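Local coordinates for tungstate ABC transporter, periplasmic tungstate-binding protein (Geobacter sulfurreducens, PDB 3LR1) that probably captures tungstate in the periplasm and hands it to its ABC transporter for uptake into the cell, at residues A[22-27]-A[230-235]; A[57-62]-A[197-202]; A[96-101]-A[109-114]. All coordinates share one frame; numbering follows the deposited sequence.

Contact 1: A[22-27]-A[230-235]; sequences KVLLPP and LKIISD
Ile-232 sends both of its branches across to helix 20-32 and meets three residues there. Its methyl CG2 lies 3.7 Å from Val-23 CG1, the shortest approach between the two segments. The same Ile-232 CG2 stands 4.0 Å from Leu-24 CA and so rests on the backbone of the facing helix. With chi1 at -71° the longer branch begins anti to the carbonyl carbon, leading to CD1, which ends 4.0 Å from Pro-27 CG. One side chain thereby spans a full turn of the opposite helix, from Val-23 to Pro-27. Leu-24 comes in from the flank: its CG is anti to the backbone N (chi1 -174°), and beyond it CD1 sits 4.0 Å from Ile-233 CG1 and 4.1 Å from Ile-232 CG2. An alanine in place of Ile-232 would remove CG2 and the whole longer branch, and would probably leave Val-23 CG1 and Pro-27 CG without their mates and a gap between the helices.

The axes of 22-27 and 230-235 run nearly antiparallel, at 164°, and come within 9.6 Å of each other. Helix 20-32 is kinked where the nitrogens of Pro-26 and Pro-27 make no bond to the turn before. Leu-24 O is hydrogen-bonded to the hydroxyl of Tyr-223, from helix 214-224, whose side chain also touches Pro-27 and Ile-232. Ile-233 continues inward to Val-81 and Tyr-83 of strand 78-90. Burial follows the same direction, for Leu-24 and Ile-233 are buried whereas Val-23 is exposed. This is antiparallel helix packing on the flank of a sheet, by which the C-terminal helix is laid against an early helix of the same lobe in a periplasmic binding protein fold.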
loop_
_atom_site.group_PDB
_atom_site.type_symbol
_atom_site.label_atom_id
_atom_site.label_comp_id
_atom_site.label_asym_id
_atom_site.label_seq_id
_atom_site.Cartn_x
_atom_site.Cartn_y
_atom_site.Cartn_z
ATOM N N LYS A 22 8.699 10.659 2.910
ATOM C CA LYS A 22 9.552 11.786 2.763
ATOM C C LYS A 22 9.180 12.971 3.681
ATOM O O LYS A 22 10.029 13.700 4.102
ATOM C CB LYS A 22 9.619 12.194 1.271
ATOM C CG LYS A 22 10.908 12.890 0.919
ATOM C CD LYS A 22 11.094 12.961 -0.639
ATOM C CE LYS A 22 9.775 13.334 -1.384
ATOM N NZ LYS A 22 9.006 14.523 -0.828
ATOM N N VAL A 23 7.924 13.090 4.052
ATOM C CA VAL A 23 7.401 14.118 4.939
ATOM C C VAL A 23 7.266 13.596 6.402
ATOM O O VAL A 23 7.568 14.296 7.355
ATOM C CB VAL A 23 6.045 14.605 4.383
ATOM C CG1 VAL A 23 5.441 15.634 5.283
ATOM C CG2 VAL A 23 6.232 15.211 2.933
ATOM N N LEU A 24 6.883 12.335 6.571
ATOM C CA LEU A 24 6.660 11.760 7.887
ATOM C C LEU A 24 7.956 11.529 8.668
ATOM O O LEU A 24 7.981 11.721 9.902
ATOM C CB LEU A 24 5.900 10.420 7.741
ATOM C CG LEU A 24 5.431 9.704 9.001
ATOM C CD1 LEU A 24 4.472 10.540 9.869
ATOM C CD2 LEU A 24 4.764 8.422 8.592
ATOM N N LEU A 25 9.015 11.057 8.003
ATOM C CA LEU A 25 10.213 10.651 8.714
ATOM C C LEU A 25 11.173 11.768 9.239
ATOM O O LEU A 25 11.751 11.611 10.286
ATOM C CB LEU A 25 10.994 9.578 7.922
ATOM C CG LEU A 25 10.226 8.285 7.629
ATOM C CD1 LEU A 25 11.064 7.309 6.643
ATOM C CD2 LEU A 25 9.880 7.595 8.921
ATOM N N PRO A 26 11.378 12.868 8.509
ATOM C CA PRO A 26 12.367 13.836 9.006
ATOM C C PRO A 26 12.225 14.388 10.429
ATOM O O PRO A 26 13.256 14.502 11.149
ATOM C CB PRO A 26 12.374 14.910 7.943
ATOM C CG PRO A 26 12.082 14.147 6.659
ATOM C CD PRO A 26 10.994 13.153 7.113
ATOM N N PRO A 27 11.008 14.714 10.873
ATOM C CA PRO A 27 10.923 15.128 12.276
ATOM C C PRO A 27 11.357 14.075 13.264
ATOM O O PRO A 27 11.966 14.414 14.252
ATOM C CB PRO A 27 9.461 15.422 12.459
ATOM C CG PRO A 27 8.948 15.650 11.007
ATOM C CD PRO A 27 9.676 14.683 10.220
ATOM N N LEU A 230 0.254 11.643 13.252
ATOM C CA LEU A 230 -1.099 11.636 12.712
ATOM C C LEU A 230 -1.419 12.903 11.941
ATOM O O LEU A 230 -2.043 12.847 10.892
ATOM C CB LEU A 230 -2.124 11.465 13.813
ATOM C CG LEU A 230 -2.166 10.117 14.531
ATOM C CD1 LEU A 230 -3.082 10.219 15.814
ATOM C CD2 LEU A 230 -2.715 9.115 13.537
ATOM N N LYS A 231 -0.959 14.044 12.426
ATOM C CA LYS A 231 -1.196 15.286 11.752
ATOM C C LYS A 231 -0.535 15.321 10.389
ATOM O O LYS A 231 -1.109 15.799 9.432
ATOM C CB LYS A 231 -0.727 16.478 12.589
ATOM C CG LYS A 231 -1.264 17.754 12.018
ATOM C CD LYS A 231 -0.830 18.953 12.860
ATOM C CE LYS A 231 -0.785 20.260 12.037
ATOM N NZ LYS A 231 0.530 21.008 12.265
ATOM N N ILE A 232 0.674 14.798 10.280
ATOM C CA ILE A 232 1.319 14.763 8.994
ATOM C C ILE A 232 0.548 13.848 8.046
ATOM O O ILE A 232 0.347 14.184 6.861
ATOM C CB ILE A 232 2.790 14.257 9.113
ATOM C CG1 ILE A 232 3.628 15.358 9.794
ATOM C CG2 ILE A 232 3.310 13.866 7.700
ATOM C CD1 ILE A 232 5.063 14.954 10.188
ATOM N N ILE A 233 0.120 12.694 8.575
ATOM C CA ILE A 233 -0.559 11.699 7.738
ATOM C C ILE A 233 -1.892 12.259 7.285
ATOM O O ILE A 233 -2.281 12.074 6.128
ATOM C CB ILE A 233 -0.717 10.345 8.483
ATOM C CG1 ILE A 233 0.681 9.730 8.715
ATOM C CG2 ILE A 233 -1.659 9.372 7.735
ATOM C CD1 ILE A 233 0.657 8.623 9.770
ATOM N N SER A 234 -2.591 12.949 8.182
ATOM C CA SER A 234 -3.904 13.511 7.811
ATOM C C SER A 234 -3.780 14.743 6.912
ATOM O O SER A 234 -4.673 14.971 6.110
ATOM C CB SER A 234 -4.743 13.860 9.036
ATOM O OG SER A 234 -4.227 15.050 9.586
ATOM N N ASP A 235 -2.683 15.511 7.032
ATOM C CA ASP A 235 -2.427 16.716 6.187
ATOM C C ASP A 235 -1.867 16.351 4.808
ATOM O O ASP A 235 -1.875 17.153 3.914
ATOM C CB ASP A 235 -1.388 17.652 6.837
ATOM C CG ASP A 235 -1.967 18.533 7.957
ATOM O OD1 ASP A 235 -3.098 18.268 8.404
ATOM O OD2 ASP A 235 -1.251 19.486 8.396
#

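Contact 2: A[57-62]-A[197-202]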
loop_
_atom_site.group_PDB
_atom_site.type_symbol
_atom_site.label_atom_id
_atom_site.label_comp_id
_atom_site.label_asym_id
_atom_site.label_seq_id
_atom_site.Cartn_x
_atom_site.Cartn_y
_atom_site.Cartn_z
ATOM N N VAL A 57 11.811 -2.622 11.548
ATOM C CA VAL A 57 10.395 -2.296 11.472
ATOM C C VAL A 57 9.840 -2.701 10.127
ATOM O O VAL A 57 10.544 -2.612 9.118
ATOM C CB VAL A 57 10.227 -0.777 11.655
ATOM C CG1 VAL A 57 8.755 -0.373 11.597
ATOM C CG2 VAL A 57 10.718 -0.356 12.946
ATOM N N VAL A 58 8.582 -3.159 10.108
ATOM C CA VAL A 58 7.895 -3.490 8.897
ATOM C C VAL A 58 6.680 -2.612 8.806
ATOM O O VAL A 58 5.927 -2.537 9.767
ATOM C CB VAL A 58 7.521 -5.027 8.842
ATOM C CG1 VAL A 58 6.708 -5.351 7.629
ATOM C CG2 VAL A 58 8.786 -5.890 8.890
ATOM N N PHE A 59 6.440 -2.025 7.630
ATOM C CA PHE A 59 5.279 -1.121 7.432
ATOM C C PHE A 59 4.589 -1.478 6.107
ATOM O O PHE A 59 5.093 -1.161 5.010
ATOM C CB PHE A 59 5.746 0.329 7.447
ATOM C CG PHE A 59 4.662 1.348 7.200
ATOM C CD1 PHE A 59 3.562 1.409 7.972
ATOM C CD2 PHE A 59 4.784 2.239 6.198
ATOM C CE1 PHE A 59 2.587 2.406 7.802
ATOM C CE2 PHE A 59 3.812 3.251 6.001
ATOM C CZ PHE A 59 2.717 3.297 6.810
ATOM N N VAL A 60 3.460 -2.142 6.203
ATOM C CA VAL A 60 2.818 -2.709 5.020
ATOM C C VAL A 60 1.318 -2.633 5.154
ATOM O O VAL A 60 0.792 -2.441 6.233
ATOM C CB VAL A 60 3.201 -4.181 4.773
ATOM C CG1 VAL A 60 4.726 -4.320 4.391
ATOM C CG2 VAL A 60 2.824 -5.056 5.953
ATOM N N HIS A 61 0.625 -2.804 4.063
ATOM C CA HIS A 61 -0.838 -2.871 4.086
ATOM C C HIS A 61 -1.131 -4.259 3.529
ATOM O O HIS A 61 -1.198 -4.446 2.341
ATOM C CB HIS A 61 -1.529 -1.739 3.221
ATOM C CG HIS A 61 -3.020 -1.877 3.184
ATOM N ND1 HIS A 61 -3.766 -2.137 4.320
ATOM C CD2 HIS A 61 -3.897 -1.911 2.155
ATOM C CE1 HIS A 61 -5.039 -2.300 3.988
ATOM N NE2 HIS A 61 -5.143 -2.171 2.684
ATOM N N ALA A 62 -1.339 -5.243 4.397
ATOM C CA ALA A 62 -1.578 -6.649 3.955
ATOM C C ALA A 62 -1.995 -7.417 5.185
ATOM O O ALA A 62 -1.185 -8.089 5.881
ATOM C CB ALA A 62 -0.334 -7.246 3.367
ATOM N N ASN A 197 -7.110 3.065 5.024
ATOM C CA ASN A 197 -6.634 1.701 4.975
ATOM C C ASN A 197 -5.785 1.487 6.166
ATOM O O ASN A 197 -4.991 2.368 6.558
ATOM C CB ASN A 197 -5.852 1.404 3.683
ATOM C CG ASN A 197 -6.759 1.511 2.412
ATOM O OD1 ASN A 197 -8.001 1.420 2.516
ATOM N ND2 ASN A 197 -6.140 1.761 1.225
ATOM N N PRO A 198 -5.927 0.315 6.745
ATOM C CA PRO A 198 -5.205 0.055 7.937
ATOM C C PRO A 198 -3.842 -0.433 7.643
ATOM O O PRO A 198 -3.616 -1.680 7.632
ATOM C CB PRO A 198 -6.012 -1.102 8.564
ATOM C CG PRO A 198 -6.485 -1.901 7.287
ATOM C CD PRO A 198 -6.923 -0.737 6.424
ATOM N N TYR A 199 -2.899 0.468 7.409
ATOM C CA TYR A 199 -1.560 -0.019 7.275
ATOM C C TYR A 199 -1.255 -0.566 8.604
ATOM O O TYR A 199 -1.784 -0.065 9.588
ATOM C CB TYR A 199 -0.531 1.057 6.922
ATOM C CG TYR A 199 -0.612 1.444 5.482
ATOM C CD1 TYR A 199 0.401 1.111 4.576
ATOM C CD2 TYR A 199 -1.709 2.120 5.012
ATOM C CE1 TYR A 199 0.300 1.466 3.244
ATOM C CE2 TYR A 199 -1.814 2.481 3.699
ATOM C CZ TYR A 199 -0.801 2.160 2.821
ATOM O OH TYR A 199 -0.911 2.508 1.527
ATOM N N GLY A 200 -0.395 -1.565 8.649
ATOM C CA GLY A 200 0.225 -1.992 9.892
ATOM C C GLY A 200 1.720 -1.658 9.991
ATOM O O GLY A 200 2.468 -1.827 9.041
ATOM N N ILE A 201 2.122 -1.134 11.139
ATOM C CA ILE A 201 3.500 -0.847 11.463
ATOM C C ILE A 201 3.846 -1.739 12.661
ATOM O O ILE A 201 3.066 -1.817 13.611
ATOM C CB ILE A 201 3.773 0.684 11.690
ATOM C CG1 ILE A 201 5.287 0.920 11.672
ATOM C CG2 ILE A 201 3.090 1.240 12.982
ATOM C CD1 ILE A 201 5.701 2.417 11.553
HETATM N N MSE A 202 4.976 -2.456 12.577
HETATM C CA MSE A 202 5.313 -3.532 13.544
HETATM C C MSE A 202 6.805 -3.507 13.766
HETATM O O MSE A 202 7.558 -3.222 12.838
HETATM C CB MSE A 202 4.929 -4.917 13.008
HETATM C CG MSE A 202 3.535 -5.070 12.600
HETATM SE SE MSE A 202 3.268 -6.697 11.607
HETATM C CE MSE A 202 4.030 -6.456 9.850
#
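Three rings, Phe-59, Tyr-199 and His-61, follow one another across the two strands, each with a neighbour over one face. Tyr-199 CD1 lies over the Phe-59 ring near its rim; the two planes are only 29° apart but displaced sidelong, with little of one ring over the other, and Phe-59 CE1 ends 3.5 Å from Tyr-199 CB. One face of Tyr-199 takes a CH-pi contact from His-61 CB, 3.7 Å from the ring centroid. The imidazole of His-61 carries Asn-197 CB over one face, its plane almost parallel to the Asn-197 amide. At its edge, ND1 makes a weak hydrogen bond of 3.3 Å to Pro-198 O. His-61 CE1 also meets Pro-198 CD at 3.5 Å.

Strand 57-60 is an inner strand of the sheet, paired in parallel with strand 6-12 and here in antiparallel fashion with strand 197-204. The His-61 side chain at its end lies about 5 Å from a bound tungsten ion, consistent with a place beside the binding cleft of a periplasmic binding protein. Val-58 with Met-202 and Val-60 with Gly-200 are the hydrogen-bonded pairs; Gly-200 N donates to Val-60 O at 2.8 Å. On the face opposite Phe-59, the selenomethionine Met-202 bends at chi3 (-74°), and its CE comes 3.7 Å from Val-58 CG1.

Contact 3: A[96-101]-A[109-114]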
loop_
_atom_site.group_PDB
_atom_site.type_symbol
_atom_site.label_atom_id
_atom_site.label_comp_id
_atom_site.label_asym_id
_atom_site.label_seq_id
_atom_site.Cartn_x
_atom_site.Cartn_y
_atom_site.Cartn_z
ATOM N N ALA A 96 -16.829 2.441 -20.075
ATOM C CA ALA A 96 -17.691 1.594 -19.279
ATOM C C ALA A 96 -18.718 2.408 -18.458
ATOM O O ALA A 96 -19.642 1.855 -17.882
ATOM C CB ALA A 96 -16.840 0.678 -18.387
ATOM N N GLY A 97 -18.549 3.728 -18.417
ATOM C CA GLY A 97 -19.460 4.602 -17.694
ATOM C C GLY A 97 -19.433 4.365 -16.209
ATOM O O GLY A 97 -20.463 4.441 -15.526
ATOM N N ILE A 98 -18.251 4.108 -15.670
ATOM C CA ILE A 98 -18.159 3.817 -14.239
ATOM C C ILE A 98 -18.349 5.055 -13.376
ATOM O O ILE A 98 -18.642 4.890 -12.179
ATOM C CB ILE A 98 -16.909 2.994 -13.787
ATOM C CG1 ILE A 98 -15.653 3.820 -13.739
ATOM C CG2 ILE A 98 -16.731 1.708 -14.592
ATOM C CD1 ILE A 98 -14.523 3.108 -13.034
ATOM N N ALA A 99 -18.292 6.261 -13.967
ATOM C CA ALA A 99 -18.515 7.490 -13.196
ATOM C C ALA A 99 -19.943 7.523 -12.683
ATOM O O ALA A 99 -20.229 8.200 -11.710
ATOM C CB ALA A 99 -18.231 8.751 -14.032
ATOM N N LYS A 100 -20.835 6.773 -13.312
ATOM C CA LYS A 100 -22.191 6.666 -12.813
ATOM C C LYS A 100 -22.422 5.612 -11.723
ATOM O O LYS A 100 -23.541 5.538 -11.180
ATOM C CB LYS A 100 -23.145 6.477 -13.969
ATOM C CG LYS A 100 -23.342 5.067 -14.501
ATOM C CD LYS A 100 -24.538 5.073 -15.531
ATOM C CE LYS A 100 -24.452 6.259 -16.614
ATOM N NZ LYS A 100 -25.659 6.316 -17.558
ATOM N N ALA A 101 -21.377 4.846 -11.374
ATOM C CA ALA A 101 -21.457 3.827 -10.313
ATOM C C ALA A 101 -21.568 4.455 -8.921
ATOM O O ALA A 101 -20.969 5.493 -8.640
ATOM C CB ALA A 101 -20.268 2.938 -10.377
ATOM N N LYS A 109 -18.487 -4.415 -11.387
ATOM C CA LYS A 109 -19.457 -5.239 -12.104
ATOM C C LYS A 109 -19.812 -4.633 -13.481
ATOM O O LYS A 109 -19.994 -5.379 -14.450
ATOM C CB LYS A 109 -20.685 -5.470 -11.245
ATOM C CG LYS A 109 -21.319 -6.884 -11.383
ATOM C CD LYS A 109 -22.189 -7.040 -12.601
ATOM C CE LYS A 109 -23.145 -8.279 -12.489
ATOM N NZ LYS A 109 -24.374 -8.142 -13.318
ATOM N N LEU A 110 -19.922 -3.302 -13.565
ATOM C CA LEU A 110 -20.026 -2.577 -14.860
ATOM C C LEU A 110 -18.859 -2.940 -15.784
ATOM O O LEU A 110 -19.077 -3.164 -16.986
ATOM C CB LEU A 110 -20.061 -1.050 -14.676
ATOM C CG LEU A 110 -21.273 -0.117 -14.808
ATOM C CD1 LEU A 110 -22.619 -0.810 -14.957
ATOM C CD2 LEU A 110 -21.347 0.903 -13.661
ATOM N N LEU A 111 -17.642 -2.990 -15.242
ATOM C CA LEU A 111 -16.445 -3.394 -16.026
ATOM C C LEU A 111 -16.547 -4.819 -16.547
ATOM O O LEU A 111 -16.378 -5.060 -17.749
ATOM C CB LEU A 111 -15.117 -3.241 -15.219
ATOM C CG LEU A 111 -14.788 -1.785 -14.890
ATOM C CD1 LEU A 111 -13.526 -1.616 -14.045
ATOM C CD2 LEU A 111 -14.643 -1.004 -16.182
ATOM N N ALA A 112 -16.834 -5.762 -15.660
ATOM C CA ALA A 112 -16.953 -7.152 -16.056
ATOM C C ALA A 112 -18.056 -7.348 -17.112
ATOM O O ALA A 112 -17.871 -8.116 -18.044
ATOM C CB ALA A 112 -17.217 -8.030 -14.856
ATOM N N THR A 113 -19.173 -6.643 -16.967
ATOM C CA THR A 113 -20.325 -6.771 -17.885
ATOM C C THR A 113 -20.048 -6.157 -19.244
ATOM O O THR A 113 -20.399 -6.736 -20.298
ATOM C CB THR A 113 -21.593 -6.098 -17.288
ATOM O OG1 THR A 113 -21.894 -6.704 -16.029
ATOM C CG2 THR A 113 -22.823 -6.271 -18.220
ATOM N N LYS A 114 -19.447 -4.983 -19.246
ATOM C CA LYS A 114 -19.026 -4.350 -20.489
ATOM C C LYS A 114 -17.812 -5.094 -21.138
ATOM O O LYS A 114 -17.545 -4.931 -22.326
ATOM C CB LYS A 114 -18.693 -2.859 -20.213
ATOM C CG LYS A 114 -18.241 -2.016 -21.429
ATOM C CD LYS A 114 -19.396 -1.541 -22.272
ATOM C CE LYS A 114 -18.911 -0.788 -23.535
ATOM N NZ LYS A 114 -19.347 -1.441 -24.828
#
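Ala-96 CB and Leu-111 CD2 meet at 3.5 Å, the closest approach of the contact, and Ile-98 CG2 closes on the same Leu-111 CD2 at 3.8 Å. This end is the tight one: Leu-111 and Ile-98 are buried, and the Tyr-167 side chain of strand 167-171 touches both, while its hydroxyl is hydrogen-bonded to Ala-96 N. Leu-111 CG is anti to the carbonyl carbon (chi1 -66°), and beyond it CD2 rests against both Ala-96 CB and Ile-98 CG2.

Leu-110 makes the looser side. Its CD2 stays 4.0 Å from Ala-101 CB and 4.1 Å from Gly-97 O, broad contact without close fit. Lys-114 lays only CG near Ala-96 CA, at 4.2 Å, before the end of its chain leads away. The loop takes its shape from the 3-10 segment 98-100 and from Gly-97, whose phi is positive; the carboxylate of Asp-94 binds the backbone N of both Ile-98 and Ala-99. Folded back by a short 3-10 turn, this is local packing of a strand-to-helix connection on the helix that follows it, here at the far end of a two-lobed binding protein.

Contact 2 is the core of the three, buried in the sheet with its centre about 8 Å from the centre of the chain and near a bound tungsten ion; it joins strands by backbone hydrogen bonds and aromatic faces. Contacts 1 and 3 are partly buried and rest mainly on aliphatic side chains, with no hydrogen bond between their segments. Contact 1 joins helices remote in sequence on the same lobe, and helix 214-224 reaches both it and contact 2, as does strand 78-90. Contact 3 is local in sequence and lies farthest out, its centre about 25 Å from that of the chain, its nearest atoms about 17 Å from those of contact 2. Along the chain, contact 1 encloses contact 2, which encloses contact 3.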